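Local coordinates for peptide chain release factor subunit 1 (Methanosarcina mazei, PDB 3IR9), which probably directs the ending of translation at the stop codons UAA, UAG and UGA, and is seen here as its C-terminal domain alone, at residues V33-F36 with F37-L40; R55-E59 with I60-D64; G104-P107 with K108-S111; D120-D123 with E124-L128. All blocks are in the same frame, centred on the assembly; numbering follows the deposited sequence.

Contact 1 of 4, residues V33-F36 with F37-L40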
loop_
_atom_site.group_PDB
_atom_site.type_symbol
_atom_site.label_atom_id
_atom_site.label_comp_id
_atom_site.label_asym_id
_atom_site.label_seq_id
_atom_site.Cartn_x
_atom_site.Cartn_y
_atom_site.Cartn_z
ATOM N N VAL A 33 -2.858 4.592 -21.707
ATOM C CA VAL A 33 -2.456 5.990 -21.721
ATOM C C VAL A 33 -1.854 6.305 -23.084
ATOM O O VAL A 33 -2.163 7.325 -23.700
ATOM C CB VAL A 33 -1.433 6.319 -20.608
ATOM C CG1 VAL A 33 -1.109 7.803 -20.623
ATOM C CG2 VAL A 33 -1.966 5.908 -19.238
ATOM N N ARG A 34 -1.006 5.398 -23.555
ATOM C CA ARG A 34 -0.332 5.553 -24.838
ATOM C C ARG A 34 -1.336 5.630 -25.993
ATOM O O ARG A 34 -1.199 6.465 -26.892
ATOM C CB ARG A 34 0.683 4.414 -25.039
ATOM C CG ARG A 34 1.837 4.445 -24.025
ATOM C CD ARG A 34 2.118 3.082 -23.399
ATOM N NE ARG A 34 3.319 2.431 -23.911
ATOM C CZ ARG A 34 4.528 2.573 -23.378
ATOM N NH1 ARG A 34 4.702 3.361 -22.324
ATOM N NH2 ARG A 34 5.566 1.934 -23.901
ATOM N N ASP A 35 -2.351 4.773 -25.956
ATOM C CA ASP A 35 -3.394 4.788 -26.977
ATOM C C ASP A 35 -4.206 6.091 -26.919
ATOM O O ASP A 35 -4.677 6.583 -27.945
ATOM C CB ASP A 35 -4.289 3.542 -26.871
ATOM C CG ASP A 35 -3.572 2.257 -27.310
ATOM O OD1 ASP A 35 -2.392 2.326 -27.723
ATOM O OD2 ASP A 35 -4.191 1.174 -27.243
ATOM N N PHE A 36 -4.349 6.655 -25.723
ATOM C CA PHE A 36 -4.949 7.974 -25.587
ATOM C C PHE A 36 -4.077 9.011 -26.269
ATOM O O PHE A 36 -4.564 9.856 -27.022
ATOM C CB PHE A 36 -5.115 8.360 -24.126
ATOM C CG PHE A 36 -5.304 9.835 -23.915
ATOM C CD1 PHE A 36 -6.466 10.463 -24.324
ATOM C CD2 PHE A 36 -4.326 10.591 -23.302
ATOM C CE1 PHE A 36 -6.645 11.818 -24.128
ATOM C CE2 PHE A 36 -4.504 11.945 -23.102
ATOM C CZ PHE A 36 -5.664 12.557 -23.519
ATOM N N PHE A 37 -2.781 8.943 -25.980
ATOM C CA PHE A 37 -1.802 9.833 -26.586
ATOM C C PHE A 37 -1.808 9.696 -28.116
ATOM O O PHE A 37 -1.884 10.689 -28.837
ATOM C CB PHE A 37 -0.396 9.548 -26.035
ATOM C CG PHE A 37 -0.161 10.046 -24.619
ATOM C CD1 PHE A 37 -0.643 11.279 -24.203
ATOM C CD2 PHE A 37 0.585 9.293 -23.722
ATOM C CE1 PHE A 37 -0.411 11.737 -22.908
ATOM C CE2 PHE A 37 0.824 9.746 -22.430
ATOM C CZ PHE A 37 0.323 10.969 -22.022
ATOM N N LYS A 38 -1.743 8.461 -28.604
ATOM C CA LYS A 38 -1.689 8.199 -30.042
ATOM C C LYS A 38 -2.938 8.687 -30.775
ATOM O O LYS A 38 -2.883 9.002 -31.962
ATOM C CB LYS A 38 -1.475 6.707 -30.303
ATOM C CG LYS A 38 -0.088 6.207 -29.900
ATOM C CD LYS A 38 -0.059 4.695 -29.653
ATOM C CE LYS A 38 -0.111 3.894 -30.944
ATOM N NZ LYS A 38 -0.114 2.433 -30.669
ATOM N N GLU A 39 -4.060 8.741 -30.067
ATOM C CA GLU A 39 -5.302 9.239 -30.642
ATOM C C GLU A 39 -5.311 10.757 -30.617
ATOM O O GLU A 39 -5.890 11.409 -31.490
ATOM C CB GLU A 39 -6.496 8.712 -29.853
ATOM C CG GLU A 39 -6.765 7.243 -30.061
ATOM C CD GLU A 39 -7.190 6.937 -31.481
ATOM O OE1 GLU A 39 -7.269 7.883 -32.302
ATOM O OE2 GLU A 39 -7.445 5.750 -31.772
ATOM N N LEU A 40 -4.665 11.309 -29.598
ATOM C CA LEU A 40 -4.590 12.750 -29.410
ATOM C C LEU A 40 -3.705 13.381 -30.473
ATOM O O LEU A 40 -4.102 14.343 -31.132
ATOM C CB LEU A 40 -4.042 13.061 -28.016
ATOM C CG LEU A 40 -3.636 14.496 -27.689
ATOM C CD1 LEU A 40 -4.757 15.490 -27.998
ATOM C CD2 LEU A 40 -3.217 14.578 -26.229
#

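Contact 2 of 4, residues R55-E59 with I60-D64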
loop_
_atom_site.group_PDB
_atom_site.type_symbol
_atom_site.label_atom_id
_atom_site.label_comp_id
_atom_site.label_asym_id
_atom_site.label_seq_id
_atom_site.Cartn_x
_atom_site.Cartn_y
_atom_site.Cartn_z
ATOM N N ARG A 55 -16.735 14.669 -18.739
ATOM C CA ARG A 55 -18.066 14.455 -18.159
ATOM C C ARG A 55 -19.164 14.504 -19.214
ATOM O O ARG A 55 -20.011 13.615 -19.275
ATOM C CB ARG A 55 -18.388 15.457 -17.036
ATOM C CG ARG A 55 -19.757 15.210 -16.405
ATOM C CD ARG A 55 -20.060 16.117 -15.218
ATOM N NE ARG A 55 -19.352 15.725 -14.001
ATOM C CZ ARG A 55 -18.274 16.350 -13.535
ATOM N NH1 ARG A 55 -17.692 15.939 -12.418
ATOM N NH2 ARG A 55 -17.777 17.391 -14.186
ATOM N N ALA A 56 -19.134 15.544 -20.043
ATOM C CA ALA A 56 -20.167 15.777 -21.051
ATOM C C ALA A 56 -20.243 14.680 -22.116
ATOM O O ALA A 56 -21.296 14.441 -22.711
ATOM C CB ALA A 56 -19.966 17.142 -21.703
ATOM N N ASN A 57 -19.120 14.020 -22.362
ATOM C CA ASN A 57 -19.091 12.956 -23.347
ATOM C C ASN A 57 -19.722 11.691 -22.787
ATOM O O ASN A 57 -20.443 10.984 -23.490
ATOM C CB ASN A 57 -17.664 12.709 -23.825
ATOM C CG ASN A 57 -17.181 13.786 -24.780
ATOM O OD1 ASN A 57 -16.328 14.604 -24.435
ATOM N ND2 ASN A 57 -17.743 13.802 -25.983
ATOM N N LEU A 58 -19.472 11.432 -21.508
ATOM C CA LEU A 58 -20.066 10.283 -20.830
ATOM C C LEU A 58 -21.582 10.388 -20.796
ATOM O O LEU A 58 -22.291 9.378 -20.852
ATOM C CB LEU A 58 -19.528 10.173 -19.405
ATOM C CG LEU A 58 -18.109 9.624 -19.290
ATOM C CD1 LEU A 58 -17.506 9.972 -17.942
ATOM C CD2 LEU A 58 -18.103 8.123 -19.517
ATOM N N GLU A 59 -22.071 11.622 -20.701
ATOM C CA GLU A 59 -23.504 11.886 -20.617
ATOM C C GLU A 59 -24.176 11.788 -21.982
ATOM O O GLU A 59 -25.369 12.036 -22.119
ATOM C CB GLU A 59 -23.774 13.246 -19.960
ATOM C CG GLU A 59 -23.301 13.314 -18.504
ATOM C CD GLU A 59 -23.514 14.673 -17.858
ATOM O OE1 GLU A 59 -23.631 15.674 -18.600
ATOM O OE2 GLU A 59 -23.554 14.741 -16.606
ATOM N N ILE A 60 -23.403 11.409 -22.989
ATOM C CA ILE A 60 -23.960 11.161 -24.302
ATOM C C ILE A 60 -23.408 9.858 -24.856
ATOM O O ILE A 60 -23.464 9.604 -26.061
ATOM C CB ILE A 60 -23.702 12.334 -25.267
ATOM C CG1 ILE A 60 -22.211 12.594 -25.436
ATOM C CG2 ILE A 60 -24.358 13.585 -24.745
ATOM C CD1 ILE A 60 -21.915 13.639 -26.482
ATOM N N ASN A 61 -22.862 9.039 -23.962
ATOM C CA ASN A 61 -22.481 7.676 -24.313
ATOM C C ASN A 61 -21.422 7.617 -25.400
ATOM O O ASN A 61 -21.323 6.622 -26.117
ATOM C CB ASN A 61 -23.720 6.908 -24.775
ATOM C CG ASN A 61 -24.929 7.189 -23.912
ATOM O OD1 ASN A 61 -24.911 6.957 -22.704
ATOM N ND2 ASN A 61 -25.991 7.692 -24.526
ATOM N N SER A 62 -20.638 8.685 -25.523
ATOM C CA SER A 62 -19.635 8.792 -26.587
ATOM C C SER A 62 -18.255 8.253 -26.201
ATOM O O SER A 62 -17.347 8.202 -27.034
ATOM C CB SER A 62 -19.502 10.243 -27.064
ATOM O OG SER A 62 -18.911 11.069 -26.074
ATOM N N VAL A 63 -18.098 7.849 -24.946
ATOM C CA VAL A 63 -16.790 7.419 -24.454
ATOM C C VAL A 63 -16.545 5.925 -24.654
ATOM O O VAL A 63 -17.236 5.079 -24.083
ATOM C CB VAL A 63 -16.569 7.829 -22.977
ATOM C CG1 VAL A 63 -15.458 7.000 -22.339
ATOM C CG2 VAL A 63 -16.260 9.319 -22.895
ATOM N N ASP A 64 -15.556 5.616 -25.484
ATOM C CA ASP A 64 -15.145 4.240 -25.707
ATOM C C ASP A 64 -14.277 3.754 -24.556
ATOM O O ASP A 64 -14.530 2.685 -23.993
ATOM C CB ASP A 64 -14.381 4.107 -27.026
ATOM C CG ASP A 64 -14.083 2.665 -27.378
ATOM O OD1 ASP A 64 -14.837 1.776 -26.918
ATOM O OD2 ASP A 64 -13.100 2.424 -28.111
#

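Contact 3 of 4, residues G104-P107 with K108-S111. With ZN (zinc ion), chain C.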
loop_
_atom_site.group_PDB
_atom_site.type_symbol
_atom_site.label_atom_id
_atom_site.label_comp_id
_atom_site.label_asym_id
_atom_site.label_seq_id
_atom_site.Cartn_x
_atom_site.Cartn_y
_atom_site.Cartn_z
ATOM N N GLY A 104 -25.651 27.072 1.678
ATOM C CA GLY A 104 -26.149 28.377 2.069
ATOM C C GLY A 104 -27.587 28.618 1.637
ATOM O O GLY A 104 -28.454 27.776 1.883
ATOM N N ASN A 105 -27.836 29.765 0.999
ATOM C CA ASN A 105 -29.182 30.166 0.563
ATOM C C ASN A 105 -29.403 30.120 -0.952
ATOM O O ASN A 105 -28.450 30.118 -1.739
ATOM C CB ASN A 105 -29.518 31.576 1.056
ATOM C CG ASN A 105 -29.758 31.636 2.548
ATOM O OD1 ASN A 105 -30.218 30.670 3.160
ATOM N ND2 ASN A 105 -29.461 32.786 3.142
ATOM N N CYS A 106 -30.673 30.115 -1.349
ATOM C CA CYS A 106 -31.053 30.039 -2.759
ATOM C C CYS A 106 -30.942 31.392 -3.456
ATOM O O CYS A 106 -31.617 32.344 -3.078
ATOM C CB CYS A 106 -32.480 29.493 -2.897
ATOM S SG CYS A 106 -32.938 28.975 -4.577
ATOM N N PRO A 107 -30.095 31.476 -4.487
ATOM C CA PRO A 107 -29.912 32.739 -5.204
ATOM C C PRO A 107 -31.148 33.045 -6.041
ATOM O O PRO A 107 -31.215 34.085 -6.691
ATOM C CB PRO A 107 -28.693 32.459 -6.092
ATOM C CG PRO A 107 -28.063 31.213 -5.510
ATOM C CD PRO A 107 -29.211 30.422 -5.003
ATOM N N LYS A 108 -32.126 32.144 -6.000
ATOM C CA LYS A 108 -33.369 32.312 -6.744
ATOM C C LYS A 108 -34.527 32.778 -5.861
ATOM O O LYS A 108 -35.212 33.743 -6.195
ATOM C CB LYS A 108 -33.746 31.013 -7.459
ATOM C CG LYS A 108 -32.941 30.760 -8.712
ATOM C CD LYS A 108 -33.275 31.799 -9.768
ATOM C CE LYS A 108 -32.268 31.787 -10.907
ATOM N NZ LYS A 108 -32.390 33.016 -11.739
ATOM N N CYS A 109 -34.742 32.096 -4.738
ATOM C CA CYS A 109 -35.883 32.391 -3.870
ATOM C C CYS A 109 -35.466 32.710 -2.438
ATOM O O CYS A 109 -36.302 33.027 -1.585
ATOM C CB CYS A 109 -36.861 31.221 -3.863
ATOM S SG CYS A 109 -36.403 29.907 -2.729
ATOM N N GLY A 110 -34.171 32.614 -2.174
ATOM C CA GLY A 110 -33.644 32.948 -0.867
ATOM C C GLY A 110 -33.857 31.905 0.214
ATOM O O GLY A 110 -33.539 32.153 1.373
ATOM N N SER A 111 -34.390 30.743 -0.151
ATOM C CA SER A 111 -34.568 29.656 0.810
ATOM C C SER A 111 -33.253 28.923 1.056
ATOM O O SER A 111 -32.312 29.042 0.270
ATOM C CB SER A 111 -35.617 28.663 0.313
ATOM O OG SER A 111 -36.883 29.277 0.215
HETATM ZN ZN ZN C . -35.188 28.532 -4.125
#

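Contact 4 of 4, residues D120-D123 with E124-L128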
loop_
_atom_site.group_PDB
_atom_site.type_symbol
_atom_site.label_atom_id
_atom_site.label_comp_id
_atom_site.label_asym_id
_atom_site.label_seq_id
_atom_site.Cartn_x
_atom_site.Cartn_y
_atom_site.Cartn_z
ATOM N N ASP A 120 -17.503 10.757 -4.658
ATOM C CA ASP A 120 -16.161 10.950 -5.189
ATOM C C ASP A 120 -16.295 11.036 -6.703
ATOM O O ASP A 120 -17.198 10.429 -7.275
ATOM C CB ASP A 120 -15.263 9.775 -4.798
ATOM C CG ASP A 120 -13.799 10.003 -5.158
ATOM O OD1 ASP A 120 -13.453 11.065 -5.718
ATOM O OD2 ASP A 120 -12.983 9.103 -4.875
ATOM N N ILE A 121 -15.419 11.788 -7.357
ATOM C CA ILE A 121 -15.485 11.899 -8.815
ATOM C C ILE A 121 -15.299 10.547 -9.524
ATOM O O ILE A 121 -16.063 10.208 -10.428
ATOM C CB ILE A 121 -14.508 12.965 -9.367
ATOM C CG1 ILE A 121 -15.116 14.353 -9.199
ATOM C CG2 ILE A 121 -14.220 12.735 -10.843
ATOM C CD1 ILE A 121 -16.433 14.512 -9.912
ATOM N N VAL A 122 -14.302 9.775 -9.103
ATOM C CA VAL A 122 -14.057 8.457 -9.696
ATOM C C VAL A 122 -15.294 7.553 -9.667
ATOM O O VAL A 122 -15.471 6.709 -10.545
ATOM C CB VAL A 122 -12.836 7.749 -9.060
ATOM C CG1 VAL A 122 -12.622 8.217 -7.637
ATOM C CG2 VAL A 122 -12.989 6.245 -9.123
ATOM N N ASP A 123 -16.153 7.743 -8.670
ATOM C CA ASP A 123 -17.433 7.042 -8.618
ATOM C C ASP A 123 -18.306 7.452 -9.800
ATOM O O ASP A 123 -18.594 6.642 -10.682
ATOM C CB ASP A 123 -18.179 7.366 -7.320
ATOM C CG ASP A 123 -17.869 6.397 -6.196
ATOM O OD1 ASP A 123 -16.762 5.812 -6.179
ATOM O OD2 ASP A 123 -18.742 6.231 -5.317
ATOM N N GLU A 124 -18.720 8.718 -9.800
ATOM C CA GLU A 124 -19.638 9.255 -10.804
ATOM C C GLU A 124 -19.252 8.861 -12.223
ATOM O O GLU A 124 -20.109 8.515 -13.037
ATOM C CB GLU A 124 -19.708 10.782 -10.700
ATOM C CG GLU A 124 -20.473 11.444 -11.842
ATOM C CD GLU A 124 -20.101 12.910 -12.028
ATOM O OE1 GLU A 124 -19.258 13.412 -11.258
ATOM O OE2 GLU A 124 -20.645 13.562 -12.946
ATOM N N PHE A 125 -17.955 8.917 -12.511
ATOM C CA PHE A 125 -17.457 8.698 -13.864
ATOM C C PHE A 125 -17.476 7.223 -14.249
ATOM O O PHE A 125 -17.589 6.884 -15.426
ATOM C CB PHE A 125 -16.060 9.312 -14.026
ATOM C CG PHE A 125 -16.068 10.824 -14.128
ATOM C CD1 PHE A 125 -16.942 11.584 -13.364
ATOM C CD2 PHE A 125 -15.194 11.484 -14.980
ATOM C CE1 PHE A 125 -16.947 12.967 -13.455
ATOM C CE2 PHE A 125 -15.195 12.868 -15.072
ATOM C CZ PHE A 125 -16.073 13.607 -14.309
ATOM N N SER A 126 -17.387 6.353 -13.249
ATOM C CA SER A 126 -17.479 4.915 -13.467
ATOM C C SER A 126 -18.935 4.478 -13.626
ATOM O O SER A 126 -19.240 3.564 -14.395
ATOM C CB SER A 126 -16.825 4.171 -12.308
ATOM O OG SER A 126 -15.477 4.573 -12.171
ATOM N N GLU A 127 -19.825 5.145 -12.894
ATOM C CA GLU A 127 -21.263 4.933 -13.026
ATOM C C GLU A 127 -21.714 5.257 -14.451
ATOM O O GLU A 127 -22.455 4.494 -15.068
ATOM C CB GLU A 127 -22.026 5.811 -12.025
ATOM C CG GLU A 127 -21.603 5.646 -10.561
ATOM C CD GLU A 127 -22.180 6.729 -9.650
ATOM O OE1 GLU A 127 -22.173 6.544 -8.412
ATOM O OE2 GLU A 127 -22.643 7.768 -10.173
ATOM N N LEU A 128 -21.262 6.397 -14.966
ATOM C CA LEU A 128 -21.597 6.806 -16.324
ATOM C C LEU A 128 -20.911 5.918 -17.353
ATOM O O LEU A 128 -21.531 5.511 -18.332
ATOM C CB LEU A 128 -21.209 8.263 -16.559
ATOM C CG LEU A 128 -21.779 9.265 -15.567
ATOM C CD1 LEU A 128 -21.419 10.667 -15.998
ATOM C CD2 LEU A 128 -23.279 9.092 -15.478
#

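Contact 1 of 4, residues V33-F36 with F37-L40
Val33 and Phe37, one helical turn apart, run alongside each other, the CG1 methyl of Val33 coming to 3.3 Å from CE2 of the Phe37 ring. CG1 of Val33 stands anti to the backbone N (chi1 -177°), which turns this branch onto the ring. From the same side of the ring plane, but nearer its CD1 and CE1, the ring of Phe36 meets it obliquely, planes at 45° and CD2 of Phe36 3.9 Å from CD1 of Phe37. Phe36 reaches on to Leu40, where CZ and CD2 are 4.2 Å apart. With Phe37 cut back to an alanine, the methyl of Val33 and the rim of the Phe36 ring would probably lose their shared neighbour and a gap would open along this flank. All of this belongs to the last turns of the long helix 10-41. Phe36 packs there on strands 47-49 and 156-160 and sets its ring edge-to-face with Phe153, while Phe37 touches Gln148 of helix 144-151. The polar side, where Arg34 and Lys38 are exposed to solvent, is looser. Asp35 OD1 and Lys38 NZ form only a long salt bridge of 3.7 Å; OD2 of Asp35 is hydrogen-bonded to Tyr4 of the second subunit. Arg34 leads away to a salt bridge with Glu145. The backbone keeps its helical bonds, Phe37 N to Val33 O at 2.9 Å and Lys38 N to Arg34 O at 2.7 Å.

Contact 2 of 4, residues R55-E59 with I60-D64
Asn57 O gathers three donors from the residues just beyond it. Ser62 N comes in at 3.1 Å with a nearly straight N-H (166°), Ser62 OG adds a second bond to Asn57 O at 3.0 Å from above the carbonyl plane, and Ile60 N gives the third, also out of that plane. OG of Ser62 lies between its own backbone N and carbonyl carbon (chi1 69°), a position that turns the hydroxyl back over the end of the helix. One residue before Ser62, Asn61 N bonds to Leu58 O at 3.2 Å. Together the bonds from Ser62 N to Asn57 O and from Asn61 N to Leu58 O make a Schellman motif that ends helix 51-58, with Asn61, at positive phi, as its C-prime residue. Ile60 folds back over the last turn, its CG1 3.4 Å from Ala56 O. Behind this polar knot Leu58 and Val63 cross, CD2 of Leu58 meeting CB of Val63 at 3.8 Å, while CG2 of Val63 rests at the same distance from CB of Asn57. This apolar patch ties the finished helix to the beginning of the next strand. Further out, OD1 of Asn61 is hydrogen-bonded to Lys131, and the Ser62 backbone to Arg161. The turn therefore delivers the chain from helix 51-58 into strand 63-69, with Leu58 packed on Phe125 and Leu128 of helix 121-131 and Val63 on Ala158 and Leu160 of strand 156-160.

Contact 3 of 4, residues G104-P107 with K108-S111
Cys106 and Cys109 hold the zinc ion through their sulfurs, Cys106 SG at 2.3 Å and Cys109 SG also at 2.3 Å. The two thiolates reach it by different torsions: SG of Cys106 is anti to its backbone N (chi1 -166°), whereas SG of Cys109 sits between backbone N and carbonyl carbon (chi1 82°). The same sulfurs also accept from the backbone. SG of Cys106 takes two weak N-H bonds, from Lys108 N at 3.6 Å and from Cys109 N, and SG of Cys109 takes a weak one from Ser111 N at 3.4 Å. The main chain closes the loop with two bent bonds, Gly110 N to Cys106 O at 2.7 Å and Cys106 N to Ser111 O, the latter modelled so short that its length is doubtful. Gly110 has positive phi where the chain turns back toward Ser111. Both amide and carbonyl of Cys106 are thus used within the loop, while Cys106 and Pro107 touch Tyr86, and Cys109 and Ser111 touch Val83. Cys81 supplies a further sulfur ligand and Cys84 belongs to the same four-cysteine site. The N-H donors gathered on the bound sulfurs would be expected to spread their negative charge and steady the thiolates, as in other zinc knuckles built from paired CxxC motifs.

Contact 4 of 4, residues D120-D123 with E124-L128
Ile121 lays its CG2 methyl over one face of the Phe125 ring, a CH-pi contact with CG2 3.9 Å from the ring centroid and 15° off the ring normal. The two side chains run alongside one another in the same direction, and CD1 of Ile121 also comes to 3.9 Å from CE1 of Phe125. CG of Phe125 lies beside its backbone N (chi1 -74°), which lays the ring back along the helix toward Ile121. Glu124 runs beside Ile121 as well, its OE1 3.3 Å from CD1 of Ile121, and its carboxylate continues to a salt bridge with Arg55. A leucine in place of Phe125 would probably leave the Ile121 methyl without the flat face it rests on. On another side of the helix, Ser126 OG donates to Val122 O at 2.7 Å, a bond that returns the hydroxyl to the backbone one turn earlier. Main-chain bonds run beneath, Phe125 N to Ile121 O at 3.1 Å and Glu127 N to Asp123 O at 2.9 Å. Ile121 and Phe125 face Ile156 of strand 156-160, while Val122 and Ser126 touch strand 135-139. With Asp120 at the N-cap, this is the first part of an amphipathic alpha-helix, 121-131, packed on the mixed sheet of the domain.

Overall arrangement
All four contacts are local and follow one another along the chain, but they serve two separate parts of the C-terminal domain. Contacts 2 and 4 touch, their centres about 12 Å apart: Arg55 NE forms a 2.7 Å salt bridge with Glu124 OE2, and CB of Leu58 packs 3.8 Å from CB of Leu128, so helices 51-58 and 121-131 are joined side to side. Contact 1, at the end of helix 10-41, lies about 17 Å from contact 2 between centres. Contact 3 carries the zinc site and stands apart, its centre about 44 Å from that of contact 1 and about 28 Å from that of contact 4; strand 113-120 links it to contact 4.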